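389aa long hypothetical nucleolar protein (PDB 5ZVE) transfers a methyl group from S-adenosyl-L-methionine to the C5 position of cytosine 72 in several archaeal tRNAs. Local coordinates at residues 299-304 with 327-332; 60-65 with 70-75; 110-115 with 145-150. One frame throughout, in Å; residues are numbered along the deposited sequence.

Contact 1 of 3, residues 299-304 with 327-332; sequences RYQRAF and YEENEG. With SAH (S-adenosyl-L-homocysteine), chain C.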
loop_
_atom_site.group_PDB
_atom_site.type_symbol
_atom_site.label_atom_id
_atom_site.label_comp_id
_atom_site.label_asym_id
_atom_site.label_seq_id
_atom_site.Cartn_x
_atom_site.Cartn_y
_atom_site.Cartn_z
ATOM N N ARG A 299 -6.372 -18.547 6.552
ATOM C CA ARG A 299 -6.784 -19.175 7.803
ATOM C C ARG A 299 -6.483 -18.239 8.968
ATOM O O ARG A 299 -7.263 -18.128 9.914
ATOM C CB ARG A 299 -6.084 -20.529 7.984
ATOM C CG ARG A 299 -6.532 -21.321 9.211
ATOM C CD ARG A 299 -6.031 -22.771 9.165
ATOM N NE ARG A 299 -4.575 -22.854 9.071
ATOM C CZ ARG A 299 -3.912 -23.220 7.977
ATOM N NH1 ARG A 299 -4.575 -23.548 6.875
ATOM N NH2 ARG A 299 -2.585 -23.261 7.986
ATOM N N TYR A 300 -5.363 -17.535 8.866
ATOM C CA TYR A 300 -4.952 -16.579 9.886
ATOM C C TYR A 300 -5.940 -15.408 9.983
ATOM O O TYR A 300 -6.225 -14.915 11.070
ATOM C CB TYR A 300 -3.538 -16.081 9.574
ATOM C CG TYR A 300 -2.952 -15.084 10.550
ATOM C CD1 TYR A 300 -2.781 -15.409 11.889
ATOM C CD2 TYR A 300 -2.534 -13.829 10.121
ATOM C CE1 TYR A 300 -2.229 -14.506 12.781
ATOM C CE2 TYR A 300 -1.979 -12.918 11.004
ATOM C CZ TYR A 300 -1.830 -13.261 12.333
ATOM O OH TYR A 300 -1.279 -12.362 13.219
ATOM N N GLN A 301 -6.476 -14.982 8.843
ATOM C CA GLN A 301 -7.401 -13.849 8.806
ATOM C C GLN A 301 -8.753 -14.177 9.445
ATOM O O GLN A 301 -9.402 -13.303 10.020
ATOM C CB GLN A 301 -7.608 -13.384 7.364
ATOM C CG GLN A 301 -6.356 -12.790 6.723
ATOM C CD GLN A 301 -6.448 -12.765 5.219
ATOM O OE1 GLN A 301 -7.269 -13.466 4.631
ATOM N NE2 GLN A 301 -5.593 -11.971 4.580
ATOM N N ARG A 302 -9.170 -15.439 9.342
ATOM C CA ARG A 302 -10.447 -15.877 9.896
ATOM C C ARG A 302 -10.519 -15.657 11.398
ATOM O O ARG A 302 -11.589 -15.389 11.940
ATOM C CB ARG A 302 -10.708 -17.346 9.569
ATOM C CG ARG A 302 -11.176 -17.566 8.144
ATOM C CD ARG A 302 -11.297 -19.040 7.799
ATOM N NE ARG A 302 -11.281 -19.229 6.353
ATOM C CZ ARG A 302 -10.332 -19.891 5.700
ATOM N NH1 ARG A 302 -9.336 -20.455 6.370
ATOM N NH2 ARG A 302 -10.389 -20.008 4.380
ATOM N N ALA A 303 -9.382 -15.779 12.068
ATOM C CA ALA A 303 -9.315 -15.507 13.494
ATOM C C ALA A 303 -9.672 -14.052 13.793
ATOM O O ALA A 303 -10.434 -13.778 14.723
ATOM C CB ALA A 303 -7.933 -15.849 14.029
ATOM N N PHE A 304 -9.131 -13.128 12.995
ATOM C CA PHE A 304 -9.471 -11.705 13.102
ATOM C C PHE A 304 -10.954 -11.452 12.850
ATOM O O PHE A 304 -11.630 -10.755 13.612
ATOM C CB PHE A 304 -8.662 -10.874 12.097
ATOM C CG PHE A 304 -7.190 -10.822 12.377
ATOM C CD1 PHE A 304 -6.377 -11.907 12.088
ATOM C CD2 PHE A 304 -6.608 -9.674 12.890
ATOM C CE1 PHE A 304 -5.014 -11.857 12.333
ATOM C CE2 PHE A 304 -5.245 -9.616 13.132
ATOM C CZ PHE A 304 -4.449 -10.706 12.853
ATOM N N TYR A 327 -8.337 -15.531 -4.060
ATOM C CA TYR A 327 -9.735 -15.799 -3.772
ATOM C C TYR A 327 -9.926 -16.110 -2.293
ATOM O O TYR A 327 -10.818 -15.552 -1.646
ATOM C CB TYR A 327 -10.260 -16.961 -4.623
ATOM C CG TYR A 327 -11.742 -17.190 -4.442
ATOM C CD1 TYR A 327 -12.668 -16.521 -5.227
ATOM C CD2 TYR A 327 -12.217 -18.061 -3.467
ATOM C CE1 TYR A 327 -14.026 -16.721 -5.054
ATOM C CE2 TYR A 327 -13.565 -18.266 -3.288
ATOM C CZ TYR A 327 -14.466 -17.594 -4.082
ATOM O OH TYR A 327 -15.815 -17.799 -3.902
ATOM N N GLU A 328 -9.093 -17.009 -1.771
ATOM C CA GLU A 328 -9.254 -17.536 -0.416
ATOM C C GLU A 328 -9.232 -16.441 0.655
ATOM O O GLU A 328 -10.016 -16.483 1.603
ATOM C CB GLU A 328 -8.162 -18.567 -0.104
ATOM C CG GLU A 328 -8.264 -19.884 -0.867
ATOM C CD GLU A 328 -7.695 -19.805 -2.274
ATOM O OE1 GLU A 328 -7.206 -18.722 -2.660
ATOM O OE2 GLU A 328 -7.728 -20.830 -2.991
ATOM N N GLU A 329 -8.346 -15.457 0.498
ATOM C CA GLU A 329 -8.227 -14.385 1.483
ATOM C C GLU A 329 -9.327 -13.346 1.318
ATOM O O GLU A 329 -9.529 -12.504 2.189
ATOM C CB GLU A 329 -6.865 -13.691 1.382
ATOM C CG GLU A 329 -5.667 -14.575 1.663
ATOM C CD GLU A 329 -4.355 -13.889 1.317
ATOM O OE1 GLU A 329 -3.906 -13.035 2.108
ATOM O OE2 GLU A 329 -3.780 -14.196 0.253
ATOM N N ASN A 330 -10.043 -13.419 0.204
ATOM C CA ASN A 330 -11.014 -12.387 -0.126
ATOM C C ASN A 330 -12.446 -12.907 -0.173
ATOM O O ASN A 330 -13.114 -12.967 0.860
ATOM C CB ASN A 330 -10.632 -11.732 -1.450
ATOM C CG ASN A 330 -9.346 -10.941 -1.343
ATOM O OD1 ASN A 330 -9.042 -10.384 -0.285
ATOM N ND2 ASN A 330 -8.575 -10.892 -2.429
ATOM N N GLU A 331 -12.923 -13.267 -1.359
ATOM C CA GLU A 331 -14.289 -13.769 -1.493
ATOM C C GLU A 331 -14.516 -14.998 -0.611
ATOM O O GLU A 331 -15.591 -15.167 -0.033
ATOM C CB GLU A 331 -14.614 -14.091 -2.953
ATOM C CG GLU A 331 -14.829 -12.861 -3.834
ATOM C CD GLU A 331 -13.538 -12.335 -4.444
ATOM O OE1 GLU A 331 -12.444 -12.764 -4.008
ATOM O OE2 GLU A 331 -13.621 -11.491 -5.362
ATOM N N GLY A 332 -13.501 -15.849 -0.511
ATOM C CA GLY A 332 -13.583 -17.034 0.322
ATOM C C GLY A 332 -13.824 -16.711 1.786
ATOM O O GLY A 332 -14.629 -17.361 2.445
HETATM N N SAH C . -4.268 -0.639 8.108
HETATM C CA SAH C . -2.890 -0.161 8.096
HETATM C CB SAH C . -1.937 -1.225 7.550
HETATM C CG SAH C . -2.230 -2.668 7.968
HETATM S SD SAH C . -0.817 -3.740 7.608
HETATM C C SAH C . -2.725 1.163 7.344
HETATM O O SAH C . -3.613 1.604 6.615
HETATM O OXT SAH C . -1.696 1.829 7.450
HETATM C "C5'" SAH C . -1.390 -5.069 8.704
HETATM C "C4'" SAH C . -1.012 -4.881 10.171
HETATM O "O4'" SAH C . -1.524 -5.952 10.939
HETATM C "C3'" SAH C . 0.487 -4.850 10.441
HETATM O "O3'" SAH C . 0.837 -3.581 10.941
HETATM C "C2'" SAH C . 0.729 -5.878 11.530
HETATM O "O2'" SAH C . 1.502 -5.321 12.564
HETATM C "C1'" SAH C . -0.666 -6.169 12.041
HETATM N N9 SAH C . -0.835 -7.525 12.606
HETATM C C8 SAH C . -0.366 -8.721 12.124
HETATM N N7 SAH C . -0.767 -9.710 12.959
HETATM C C5 SAH C . -1.483 -9.163 13.966
HETATM C C6 SAH C . -2.118 -9.706 15.078
HETATM N N6 SAH C . -2.090 -11.017 15.309
HETATM N N1 SAH C . -2.789 -8.872 15.946
HETATM C C2 SAH C . -2.825 -7.510 15.714
HETATM N N3 SAH C . -2.191 -6.978 14.612
HETATM C C4 SAH C . -1.532 -7.793 13.753
#

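Contact 2 of 3, residues 60-65 with 70-75; sequences KPLRSP and GLYFVR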
loop_
_atom_site.group_PDB
_atom_site.type_symbol
_atom_site.label_atom_id
_atom_site.label_comp_id
_atom_site.label_asym_id
_atom_site.label_seq_id
_atom_site.Cartn_x
_atom_site.Cartn_y
_atom_site.Cartn_z
ATOM N N LYS A 60 3.176 18.383 -10.106
ATOM C CA LYS A 60 1.957 18.493 -10.905
ATOM C C LYS A 60 0.828 17.620 -10.353
ATOM O O LYS A 60 0.427 16.636 -10.976
ATOM C CB LYS A 60 2.245 18.135 -12.363
ATOM C CG LYS A 60 3.170 19.134 -13.049
ATOM C CD LYS A 60 3.494 18.724 -14.475
ATOM C CE LYS A 60 4.291 19.814 -15.179
ATOM N NZ LYS A 60 4.633 19.451 -16.581
ATOM N N PRO A 61 0.298 17.989 -9.182
ATOM C CA PRO A 61 -0.757 17.158 -8.599
ATOM C C PRO A 61 -2.039 17.261 -9.410
ATOM O O PRO A 61 -2.335 18.324 -9.951
ATOM C CB PRO A 61 -0.931 17.754 -7.204
ATOM C CG PRO A 61 -0.624 19.206 -7.407
ATOM C CD PRO A 61 0.463 19.263 -8.459
ATOM N N LEU A 62 -2.776 16.163 -9.511
ATOM C CA LEU A 62 -4.064 16.185 -10.187
ATOM C C LEU A 62 -5.162 15.780 -9.212
ATOM O O LEU A 62 -4.927 14.980 -8.304
ATOM C CB LEU A 62 -4.049 15.259 -11.404
ATOM C CG LEU A 62 -2.977 15.551 -12.450
ATOM C CD1 LEU A 62 -3.018 14.518 -13.556
ATOM C CD2 LEU A 62 -3.181 16.951 -13.020
ATOM N N ARG A 63 -6.359 16.327 -9.409
ATOM C CA ARG A 63 -7.468 16.109 -8.480
ATOM C C ARG A 63 -8.275 14.857 -8.821
ATOM O O ARG A 63 -8.476 14.530 -9.987
ATOM C CB ARG A 63 -8.391 17.329 -8.466
ATOM C CG ARG A 63 -7.870 18.497 -7.635
ATOM C CD ARG A 63 -8.653 19.766 -7.918
ATOM N NE ARG A 63 -8.304 20.303 -9.223
ATOM C CZ ARG A 63 -7.607 21.413 -9.420
ATOM N NH1 ARG A 63 -7.200 22.146 -8.396
ATOM N NH2 ARG A 63 -7.338 21.799 -10.653
ATOM N N SER A 64 -8.754 14.156 -7.802
ATOM C CA SER A 64 -9.680 13.061 -8.041
ATOM C C SER A 64 -11.110 13.594 -8.005
ATOM O O SER A 64 -11.472 14.348 -7.104
ATOM C CB SER A 64 -9.485 11.944 -7.014
ATOM O OG SER A 64 -10.614 11.088 -6.967
ATOM N N PRO A 65 -11.922 13.223 -9.008
ATOM C CA PRO A 65 -13.338 13.600 -9.052
ATOM C C PRO A 65 -14.214 12.711 -8.165
ATOM O O PRO A 65 -15.401 12.986 -8.006
ATOM C CB PRO A 65 -13.695 13.430 -10.530
ATOM C CG PRO A 65 -12.783 12.345 -11.002
ATOM C CD PRO A 65 -11.500 12.507 -10.227
ATOM N N GLY A 70 -8.550 13.401 -2.463
ATOM C CA GLY A 70 -7.568 12.695 -3.269
ATOM C C GLY A 70 -6.787 13.543 -4.266
ATOM O O GLY A 70 -7.367 14.301 -5.040
ATOM N N LEU A 71 -5.465 13.391 -4.258
ATOM C CA LEU A 71 -4.601 13.985 -5.275
ATOM C C LEU A 71 -3.673 12.913 -5.794
ATOM O O LEU A 71 -3.242 12.053 -5.030
ATOM C CB LEU A 71 -3.779 15.150 -4.720
ATOM C CG LEU A 71 -4.473 16.486 -4.449
ATOM C CD1 LEU A 71 -3.523 17.431 -3.750
ATOM C CD2 LEU A 71 -4.972 17.090 -5.736
ATOM N N TYR A 72 -3.349 12.953 -7.081
ATOM C CA TYR A 72 -2.416 11.971 -7.606
ATOM C C TYR A 72 -1.410 12.580 -8.572
ATOM O O TYR A 72 -1.645 13.633 -9.167
ATOM C CB TYR A 72 -3.175 10.810 -8.274
ATOM C CG TYR A 72 -3.891 11.164 -9.556
ATOM C CD1 TYR A 72 -3.237 11.084 -10.779
ATOM C CD2 TYR A 72 -5.225 11.565 -9.546
ATOM C CE1 TYR A 72 -3.884 11.405 -11.957
ATOM C CE2 TYR A 72 -5.880 11.890 -10.722
ATOM C CZ TYR A 72 -5.203 11.809 -11.924
ATOM O OH TYR A 72 -5.835 12.128 -13.103
ATOM N N PHE A 73 -0.274 11.907 -8.700
ATOM C CA PHE A 73 0.769 12.326 -9.617
ATOM C C PHE A 73 0.918 11.281 -10.704
ATOM O O PHE A 73 0.841 10.080 -10.437
ATOM C CB PHE A 73 2.097 12.529 -8.885
ATOM C CG PHE A 73 2.013 13.480 -7.726
ATOM C CD1 PHE A 73 1.600 13.044 -6.478
ATOM C CD2 PHE A 73 2.342 14.818 -7.889
ATOM C CE1 PHE A 73 1.520 13.923 -5.413
ATOM C CE2 PHE A 73 2.267 15.700 -6.830
ATOM C CZ PHE A 73 1.852 15.253 -5.590
ATOM N N VAL A 74 1.098 11.734 -11.935
ATOM C CA VAL A 74 1.237 10.805 -13.040
ATOM C C VAL A 74 2.667 10.272 -13.060
ATOM O O VAL A 74 3.634 11.030 -12.944
ATOM C CB VAL A 74 0.888 11.463 -14.389
ATOM C CG1 VAL A 74 1.099 10.481 -15.526
ATOM C CG2 VAL A 74 -0.559 11.950 -14.378
ATOM N N ARG A 75 2.787 8.964 -13.227
ATOM C CA ARG A 75 4.078 8.292 -13.232
ATOM C C ARG A 75 4.821 8.527 -14.547
ATOM O O ARG A 75 4.203 8.667 -15.599
ATOM C CB ARG A 75 3.867 6.797 -12.980
ATOM C CG ARG A 75 5.101 5.939 -13.120
ATOM C CD ARG A 75 4.961 5.043 -14.332
ATOM N NE ARG A 75 4.487 3.715 -13.984
ATOM C CZ ARG A 75 4.011 2.834 -14.857
ATOM N NH1 ARG A 75 3.921 3.147 -16.142
ATOM N NH2 ARG A 75 3.623 1.635 -14.441
HETATM O O HOH W 1 1.178 14.429 -12.520
#

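Contact 3 of 3, residues 110-115 with 145-150; sequences PGVLKA and KEMTEA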
loop_
_atom_site.group_PDB
_atom_site.type_symbol
_atom_site.label_atom_id
_atom_site.label_comp_id
_atom_site.label_asym_id
_atom_site.label_seq_id
_atom_site.Cartn_x
_atom_site.Cartn_y
_atom_site.Cartn_z
ATOM N N PRO A 110 24.693 2.522 1.882
ATOM C CA PRO A 110 24.185 1.289 2.500
ATOM C C PRO A 110 23.283 0.466 1.576
ATOM O O PRO A 110 23.043 -0.709 1.849
ATOM C CB PRO A 110 23.390 1.796 3.713
ATOM C CG PRO A 110 23.173 3.240 3.482
ATOM C CD PRO A 110 24.349 3.708 2.686
ATOM N N GLY A 111 22.785 1.074 0.505
ATOM C CA GLY A 111 21.943 0.361 -0.436
ATOM C C GLY A 111 22.746 -0.431 -1.449
ATOM O O GLY A 111 22.184 -1.158 -2.265
ATOM N N VAL A 112 24.067 -0.298 -1.387
ATOM C CA VAL A 112 24.952 -0.953 -2.346
ATOM C C VAL A 112 25.422 -2.315 -1.841
ATOM O O VAL A 112 26.017 -2.420 -0.767
ATOM C CB VAL A 112 26.183 -0.081 -2.663
ATOM C CG1 VAL A 112 27.167 -0.840 -3.545
ATOM C CG2 VAL A 112 25.757 1.222 -3.320
ATOM N N LEU A 113 25.169 -3.352 -2.633
ATOM C CA LEU A 113 25.561 -4.710 -2.279
ATOM C C LEU A 113 26.987 -5.004 -2.739
ATOM O O LEU A 113 27.823 -5.468 -1.962
ATOM C CB LEU A 113 24.578 -5.713 -2.894
ATOM C CG LEU A 113 24.776 -7.209 -2.639
ATOM C CD1 LEU A 113 24.576 -7.529 -1.166
ATOM C CD2 LEU A 113 23.822 -8.022 -3.504
ATOM N N LYS A 114 27.257 -4.711 -4.005
ATOM C CA LYS A 114 28.580 -4.884 -4.591
ATOM C C LYS A 114 28.614 -4.147 -5.925
ATOM O O LYS A 114 27.572 -3.709 -6.415
ATOM C CB LYS A 114 28.907 -6.367 -4.769
ATOM C CG LYS A 114 27.900 -7.125 -5.619
ATOM C CD LYS A 114 28.144 -8.623 -5.575
ATOM C CE LYS A 114 27.156 -9.358 -6.456
ATOM N NZ LYS A 114 27.280 -10.840 -6.345
ATOM N N ALA A 115 29.799 -3.997 -6.507
ATOM C CA ALA A 115 29.932 -3.203 -7.721
ATOM C C ALA A 115 31.182 -3.548 -8.519
ATOM O O ALA A 115 32.089 -4.220 -8.022
ATOM C CB ALA A 115 29.932 -1.723 -7.373
ATOM N N LYS A 145 35.770 1.920 -4.028
ATOM C CA LYS A 145 36.193 1.662 -2.656
ATOM C C LYS A 145 35.250 2.279 -1.629
ATOM O O LYS A 145 34.815 1.603 -0.697
ATOM C CB LYS A 145 37.612 2.185 -2.433
ATOM C CG LYS A 145 38.137 1.981 -1.017
ATOM C CD LYS A 145 39.587 2.443 -0.892
ATOM C CE LYS A 145 40.113 2.269 0.527
ATOM N NZ LYS A 145 39.951 0.872 1.022
ATOM N N GLU A 146 34.927 3.557 -1.802
ATOM C CA GLU A 146 34.054 4.253 -0.858
ATOM C C GLU A 146 32.613 3.750 -0.936
ATOM O O GLU A 146 31.912 3.668 0.073
ATOM C CB GLU A 146 34.084 5.763 -1.106
ATOM C CG GLU A 146 33.294 6.558 -0.076
ATOM C CD GLU A 146 33.154 8.021 -0.444
ATOM O OE1 GLU A 146 33.663 8.420 -1.514
ATOM O OE2 GLU A 146 32.510 8.764 0.327
ATOM N N MET A 147 32.185 3.420 -2.149
ATOM C CA MET A 147 30.834 2.926 -2.401
ATOM C C MET A 147 30.545 1.635 -1.622
ATOM O O MET A 147 29.451 1.450 -1.086
ATOM C CB MET A 147 30.647 2.705 -3.905
ATOM C CG MET A 147 29.219 2.484 -4.361
ATOM S SD MET A 147 29.129 2.255 -6.152
ATOM C CE MET A 147 29.541 3.896 -6.742
ATOM N N THR A 148 31.532 0.746 -1.566
ATOM C CA THR A 148 31.375 -0.542 -0.891
ATOM C C THR A 148 31.714 -0.485 0.597
ATOM O O THR A 148 31.606 -1.492 1.296
ATOM C CB THR A 148 32.263 -1.632 -1.539
ATOM O OG1 THR A 148 33.596 -1.132 -1.688
ATOM C CG2 THR A 148 31.726 -2.029 -2.903
ATOM N N GLU A 149 32.128 0.684 1.081
ATOM C CA GLU A 149 32.548 0.809 2.478
ATOM C C GLU A 149 31.746 1.826 3.297
ATOM O O GLU A 149 31.486 1.604 4.480
ATOM C CB GLU A 149 34.034 1.161 2.539
ATOM C CG GLU A 149 34.941 0.041 2.064
ATOM C CD GLU A 149 36.383 0.476 1.933
ATOM O OE1 GLU A 149 36.662 1.675 2.138
ATOM O OE2 GLU A 149 37.237 -0.381 1.622
ATOM N N ALA A 150 31.377 2.945 2.679
ATOM C CA ALA A 150 30.645 4.003 3.374
ATOM C C ALA A 150 29.402 3.478 4.079
ATOM O O ALA A 150 28.771 2.521 3.623
ATOM C CB ALA A 150 30.268 5.107 2.403
#

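Contact 1 of 3, residues 299-304 with 327-332
Q301 swings its CG anti to the carbonyl carbon (chi1 -66°) and runs extended to its amide, and E329 adopts the same first torsion, again with an extended chain; the two side chains meet at roughly a right angle. Amide and carboxylate planes differ by 32°. Q301 NE2 donates to E329 OE1 over 3.2 Å, but the angle at the hydrogen is only 124°, so this bond is weak. The firmer partner of Q301 NE2 is the backbone oxygen P275 O, while E329 OE2 is held by T277 OG1 and S326 OG. On the other branch of the amide, Q301 OE1 rests 3.3 Å from E329 CB, and E329 O, 3.5 Å from that same OE1, is a second acceptor rather than a mate. Helix 291-310, which carries Q301, belongs to the connection between parallel strands 267-273 and 316-322 of the Rossmann-like methyltransferase sheet; the 327-330 type I turn follows the second strand and leads into helix 331-339. With an alanine here in place of Q301, P275 O and E329 OE1 would probably both lose the amide N-H, and a gap would be likely to open beside E329 CB. Y327 O closes the turn, taking N330 N and G332 N from opposite faces of its carbonyl plane. One residue before Q301, Y300 reaches the cofactor product: SAH N6 donates to Y300 OH over 2.6 Å. F304 CE1 lies over one face of the Y300 ring, and F304 CZ comes within 3.4 Å of SAH C6, which sits near the plane of the F304 ring, at its edge.

Contact 2 of 3, residues 60-65 with 70-75
L62 lays its side chain across the Y72 ring. Its CB stands over one face, 3.9 Å from the ring centroid and 18° off the normal, a CH-pi contact; CG passes 4.0 Å from Y72 O; at the tip, CD1 meets Y72 CE1 at 3.6 Å and V74 CG2 at the same separation. Y72 can offer that face because its CG takes the position between backbone N and carbonyl carbon (chi1 69°), which turns the ring toward the partner strand. Beneath this cover the backbones form an antiparallel hydrogen-bonded pair: L62 N to Y72 O and Y72 N to L62 O, each 2.8 Å and in the carbonyl plane. L62 O also receives a CA-H contact from L71. S64 N bonds to G70 O more loosely, its donor raised 42° out of the carbonyl plane. At the far end, a water accepts from V74 N and donates to K60 O, linking the two segments where they make no direct backbone bond. On the other face R63 CG lies 3.7 Å from L71 CD2, and P61 CB packs on F73 CE2. The pair is a beta hairpin of the ferredoxin-like domain, with 62-63 outermost in a four-stranded antiparallel sheet; 70-74 pairs in turn with strand 35-40, from which H35 stacks on Y72, while helix 47-56 packs against R63, L71 and F73 and supplies E48 as salt-bridge partner of R63.

Contact 3 of 3, residues 110-115 with 145-150
A150, whose O approaches P110 N only to 4.4 Å, is tied back through E146 O, which takes both A150 N at 2.8 Å and E149 N at 3.2 Å. The double grip holds 149-150 against helix 144-147. K145 NZ forms a salt bridge to E149 OE2 at 3.0 Å, meeting the syn lone pair of that oxygen. Across the contact there is no hydrogen bond; apolar groups do the joining. V112 points both methyl groups at M147: CG2 lies 3.8 Å from M147 CG, and CG1 is nearly as near to that same atom, the two side chains meeting at about a right angle. V112 CB also rests 3.9 Å from M147 O. The M147 chain leaves with CG anti to the backbone N (chi1 -167°) and stays extended at its second torsion (179°), which sets SD 4.2 Å from A115 CB; the bend at the third torsion turns only the terminal CE. Both segments belong to the PUA domain, and 112-115 is an outermost strand of its mixed sheet, antiparallel to strand 90-93. L113 and K114 both face V92 in a classic beta bulge, and this extra residue lets V112 and A115, three apart, point to the same partner. Past these two, M147 also touches V91 and A155, on strands 90-93 and 154-161, while V112 touches A155 too.

In the fold
The three contacts sit in three successive regions of the chain, share no helix or strand, and do not touch; contacts 1 and 2 lie on opposite sides of the chain's centre. Contact 1 is buried in the catalytic domain beside the cofactor: a small interface whose one weak cross-bond joins a wider polar network. Contact 2, partly buried, is the most extensive, with 475 Å² against 225 Å² for contact 3 and 153 Å² for contact 1, and rests on regular backbone pairing within one sheet. Contact 3, at the surface of the PUA domain and about 29 Å from contact 1 at the nearest atoms, joins a helix to an edge strand through apolar side chains.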